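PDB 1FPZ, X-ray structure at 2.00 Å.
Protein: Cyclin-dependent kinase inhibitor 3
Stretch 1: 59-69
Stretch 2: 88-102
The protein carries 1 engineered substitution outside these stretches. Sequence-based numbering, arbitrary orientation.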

# COMPACT_ATOMS: atom_id res chain seq x y z
N ASN A 59 19.55 4.47 1.77
CA ASN A 59 19.77 5.28 2.96
C ASN A 59 18.41 5.62 3.55
O ASN A 59 17.73 6.53 3.06
N VAL A 60 18.00 4.91 4.60
CA VAL A 60 16.68 5.13 5.19
C VAL A 60 16.35 6.55 5.62
O VAL A 60 15.19 6.97 5.57
N GLN A 61 17.36 7.31 6.04
CA GLN A 61 17.12 8.69 6.46
C GLN A 61 16.91 9.63 5.28
O GLN A 61 16.04 10.49 5.31
N LYS A 62 17.73 9.47 4.24
CA LYS A 62 17.59 10.31 3.06
C LYS A 62 16.24 10.07 2.40
O LYS A 62 15.56 11.02 2.01
N ASP A 63 15.87 8.80 2.25
CA ASP A 63 14.60 8.41 1.63
C ASP A 63 13.44 9.04 2.36
O ASP A 63 12.55 9.61 1.73
N THR A 64 13.45 8.90 3.67
CA THR A 64 12.43 9.47 4.54
C THR A 64 12.31 10.97 4.25
O THR A 64 11.23 11.47 3.94
N GLU A 65 13.43 11.68 4.34
CA GLU A 65 13.49 13.13 4.09
C GLU A 65 12.96 13.47 2.69
O GLU A 65 12.26 14.46 2.50
N GLU A 66 13.32 12.65 1.71
CA GLU A 66 12.87 12.85 0.34
C GLU A 66 11.34 12.81 0.27
O GLU A 66 10.71 13.68 -0.33
N LEU A 67 10.76 11.78 0.89
CA LEU A 67 9.32 11.60 0.91
C LEU A 67 8.67 12.77 1.62
O LEU A 67 7.62 13.26 1.21
N LYS A 68 9.30 13.19 2.71
CA LYS A 68 8.80 14.31 3.50
C LYS A 68 8.83 15.57 2.65
O LYS A 68 7.89 16.39 2.69
N SER A 69 9.91 15.72 1.88
CA SER A 69 10.12 16.86 1.00
C SER A 69 9.16 16.85 -0.19
O SER A 69 8.96 17.86 -0.85
N ARG A 88 17.29 -4.49 7.35
CA ARG A 88 17.92 -3.47 8.18
C ARG A 88 17.26 -2.11 8.26
O ARG A 88 17.91 -1.08 8.08
N VAL A 89 15.96 -2.10 8.55
CA VAL A 89 15.18 -0.87 8.72
C VAL A 89 14.17 -1.09 9.85
O VAL A 89 12.99 -0.79 9.70
N PRO A 90 14.63 -1.61 10.99
CA PRO A 90 13.81 -1.89 12.17
C PRO A 90 13.11 -0.67 12.75
O PRO A 90 12.03 -0.78 13.33
N ASN A 91 13.73 0.49 12.61
CA ASN A 91 13.12 1.70 13.14
C ASN A 91 12.53 2.58 12.05
O ASN A 91 12.50 3.82 12.15
N LEU A 92 12.05 1.92 11.00
CA LEU A 92 11.43 2.59 9.86
C LEU A 92 10.29 3.45 10.36
O LEU A 92 10.24 4.66 10.12
N LEU A 93 9.37 2.80 11.08
CA LEU A 93 8.20 3.46 11.64
C LEU A 93 8.62 4.68 12.47
O LEU A 93 8.01 5.75 12.38
N ASP A 94 9.66 4.49 13.28
CA ASP A 94 10.19 5.55 14.14
C ASP A 94 10.56 6.76 13.29
O ASP A 94 10.09 7.88 13.50
N LEU A 95 11.45 6.52 12.33
CA LEU A 95 11.93 7.57 11.45
C LEU A 95 10.86 8.37 10.74
O LEU A 95 10.97 9.59 10.65
N TYR A 96 9.83 7.69 10.24
CA TYR A 96 8.74 8.36 9.54
C TYR A 96 8.04 9.37 10.44
O TYR A 96 7.71 10.47 10.01
N GLN A 97 7.77 8.96 11.67
CA GLN A 97 7.08 9.82 12.60
C GLN A 97 7.98 10.95 13.08
O GLN A 97 7.52 12.07 13.32
N GLN A 98 9.27 10.67 13.19
CA GLN A 98 10.22 11.70 13.61
C GLN A 98 10.20 12.81 12.59
O GLN A 98 10.48 13.97 12.91
N CYS A 99 9.86 12.46 11.35
CA CYS A 99 9.81 13.41 10.24
C CYS A 99 8.45 14.05 10.06
O CYS A 99 8.21 14.73 9.07
N GLY A 100 7.55 13.80 10.99
CA GLY A 100 6.22 14.38 10.90
C GLY A 100 5.23 13.68 9.98
O GLY A 100 4.18 14.24 9.62
N ILE A 101 5.53 12.45 9.58
CA ILE A 101 4.64 11.69 8.69
C ILE A 101 3.73 10.80 9.53
O ILE A 101 4.23 10.13 10.42
N ILE A 102 2.42 10.76 9.29
CA ILE A 102 1.61 9.85 10.09
C ILE A 102 1.78 8.45 9.49
O ILE A 102 1.59 8.24 8.29

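How does the start of the first helix meet its partner? N59, at the N-cap position, stays out of reach of stretch 2, so contact begins with V60, whose CA-to-CB bond points toward it. With chi1 in t, V60 lies among apolar side chains: its CG1 is 3.9 Å from L95 CD1 and 4.0 Å from L92 CD1, while V89 also points toward it from the turn that leads into the second helix. Q61, in m, points sideways and adds a marginal touch, CG to L95 CD1 at 4.4 Å.

What fills the middle, where the two helices run at 40° with their axes 9.8 Å apart at closest approach? K62 and D63 make no contact across, and T64 takes the central place, pointing toward stretch 2. In the m rotamer its OG1 donates a hydrogen bond to V60 O at 2.8 Å, satisfying the hydroxyl within its own helix. The same OG1 lies at the edge of the Y96 ring, 3.8 Å from CD2, and T64 CG2 packs 3.6 Å from C99 SG and 3.8 Å from L95 O.

Does E65 take part although its CA-to-CB bond points away? Its end comes nearer: with chi1 in t and chi2 in p, OE1 reaches 3.7 Å from C99 SG. E66 remains out of reach, and L67, in m, points toward stretch 2 but stops short of close contact.

Which polar link closes the far end? K68 points toward stretch 2, and its t, p, t, t chain brings NZ to C99 O, a weak hydrogen bond of 3.1 Å to a carbonyl just past the second helix. Along the way its CB passes 4.2 Å from C99 SG. NZ also sits 4.2 Å from G100 CA, where an ideal CB would lie only 3.0 Å from that nitrogen.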

# COMPACT_ATOMS: atom_id res chain seq x y z
CB ASN A 59 20.49 6.56 2.53
CG ASN A 59 20.74 7.50 3.67
OD1 ASN A 59 20.99 8.68 3.47
ND2 ASN A 59 20.68 6.97 4.89
CB VAL A 60 16.48 4.18 6.36
CG1 VAL A 60 15.01 4.05 6.68
CG2 VAL A 60 17.06 2.83 6.02
CB GLN A 61 18.29 9.21 7.27
CG GLN A 61 18.81 8.24 8.29
CD GLN A 61 20.11 8.71 8.84
OE1 GLN A 61 21.08 8.90 8.09
NE2 GLN A 61 20.15 8.92 10.15
CB LYS A 62 18.68 10.03 2.04
CG LYS A 62 18.51 10.87 0.77
CD LYS A 62 19.10 10.20 -0.45
CE LYS A 62 18.70 10.95 -1.71
NZ LYS A 62 18.78 10.09 -2.92
CB ASP A 63 14.40 6.90 1.68
CG ASP A 63 15.41 6.17 0.85
OD1 ASP A 63 16.61 6.53 0.90
OD2 ASP A 63 15.02 5.21 0.14
CB THR A 64 12.80 9.24 6.05
OG1 THR A 64 12.69 7.84 6.37
CG2 THR A 64 11.90 10.06 6.97
CB GLU A 65 14.93 13.61 4.22
CG GLU A 65 15.08 15.10 4.27
CD GLU A 65 14.67 15.66 5.61
OE1 GLU A 65 13.47 15.64 5.92
OE2 GLU A 65 15.57 16.11 6.36
CB GLU A 66 13.44 11.74 -0.55
CG GLU A 66 12.66 11.51 -1.81
CD GLU A 66 13.14 12.34 -2.99
OE1 GLU A 66 13.33 13.57 -2.83
OE2 GLU A 66 13.31 11.76 -4.08
CB LEU A 67 8.95 10.31 1.64
CG LEU A 67 9.44 9.00 1.03
CD1 LEU A 67 9.26 7.88 2.05
CD2 LEU A 67 8.65 8.69 -0.26
CB LYS A 68 9.69 14.48 4.73
CG LYS A 68 9.48 15.78 5.49
CD LYS A 68 8.12 15.84 6.11
CE LYS A 68 8.01 17.08 6.95
NZ LYS A 68 6.76 17.11 7.74
CB SER A 69 11.56 16.85 0.47
OG SER A 69 11.73 17.75 -0.60
CB ARG A 88 19.40 -3.30 7.80
CG ARG A 88 20.35 -4.21 8.61
CD ARG A 88 21.83 -3.84 8.53
NE ARG A 88 22.44 -4.21 7.25
CZ ARG A 88 23.75 -4.30 7.04
NH1 ARG A 88 24.61 -4.05 8.02
NH2 ARG A 88 24.21 -4.65 5.85
CB VAL A 89 14.41 -0.48 7.42
CG1 VAL A 89 15.14 0.65 6.69
CG2 VAL A 89 14.26 -1.69 6.50
CB PRO A 90 14.81 -2.49 13.15
CG PRO A 90 15.90 -3.03 12.26
CD PRO A 90 16.04 -1.92 11.27
CB ASN A 91 14.15 2.49 13.95
CG ASN A 91 15.37 2.85 13.13
OD1 ASN A 91 16.00 1.98 12.53
ND2 ASN A 91 15.71 4.14 13.10
CB LEU A 92 10.90 1.55 8.87
CG LEU A 92 10.21 2.03 7.59
CD1 LEU A 92 11.11 2.98 6.84
CD2 LEU A 92 9.86 0.84 6.73
CB LEU A 93 7.42 2.48 12.50
CG LEU A 93 6.86 1.19 11.88
CD1 LEU A 93 5.97 1.51 10.70
CD2 LEU A 93 7.98 0.30 11.46
CB ASP A 94 11.50 5.11 14.83
CG ASP A 94 11.36 3.88 15.72
OD1 ASP A 94 12.35 3.59 16.44
OD2 ASP A 94 10.30 3.21 15.72
CB LEU A 95 12.89 7.00 10.40
CG LEU A 95 14.25 6.58 10.95
CD1 LEU A 95 15.22 6.31 9.81
CD2 LEU A 95 14.80 7.69 11.85
CB TYR A 96 7.66 7.36 9.08
CG TYR A 96 7.99 6.45 7.92
CD1 TYR A 96 7.05 5.52 7.47
CD2 TYR A 96 9.21 6.52 7.27
CE1 TYR A 96 7.31 4.69 6.39
CE2 TYR A 96 9.48 5.70 6.19
CZ TYR A 96 8.53 4.78 5.76
OH TYR A 96 8.78 3.98 4.68
CB GLN A 97 6.55 8.99 13.75
CG GLN A 97 5.59 7.88 13.28
CD GLN A 97 5.22 6.94 14.38
OE1 GLN A 97 5.77 5.85 14.48
NE2 GLN A 97 4.31 7.36 15.24
CB GLN A 98 11.63 11.14 13.67
CG GLN A 98 11.83 10.04 14.69
CD GLN A 98 13.28 9.69 14.83
OE1 GLN A 98 14.12 10.58 14.88
NE2 GLN A 98 13.59 8.40 14.89
CB CYS A 99 10.20 12.74 8.94
SG CYS A 99 11.69 13.40 8.22
CB ILE A 101 5.45 10.75 7.77
CG1 ILE A 101 6.52 11.53 7.01
CG2 ILE A 101 4.51 10.00 6.82
CD1 ILE A 101 7.41 10.62 6.13
CB ILE A 102 0.13 10.19 10.09
CG1 ILE A 102 -0.06 11.63 10.55
CG2 ILE A 102 -0.62 9.22 10.99
CD1 ILE A 102 0.37 12.64 9.48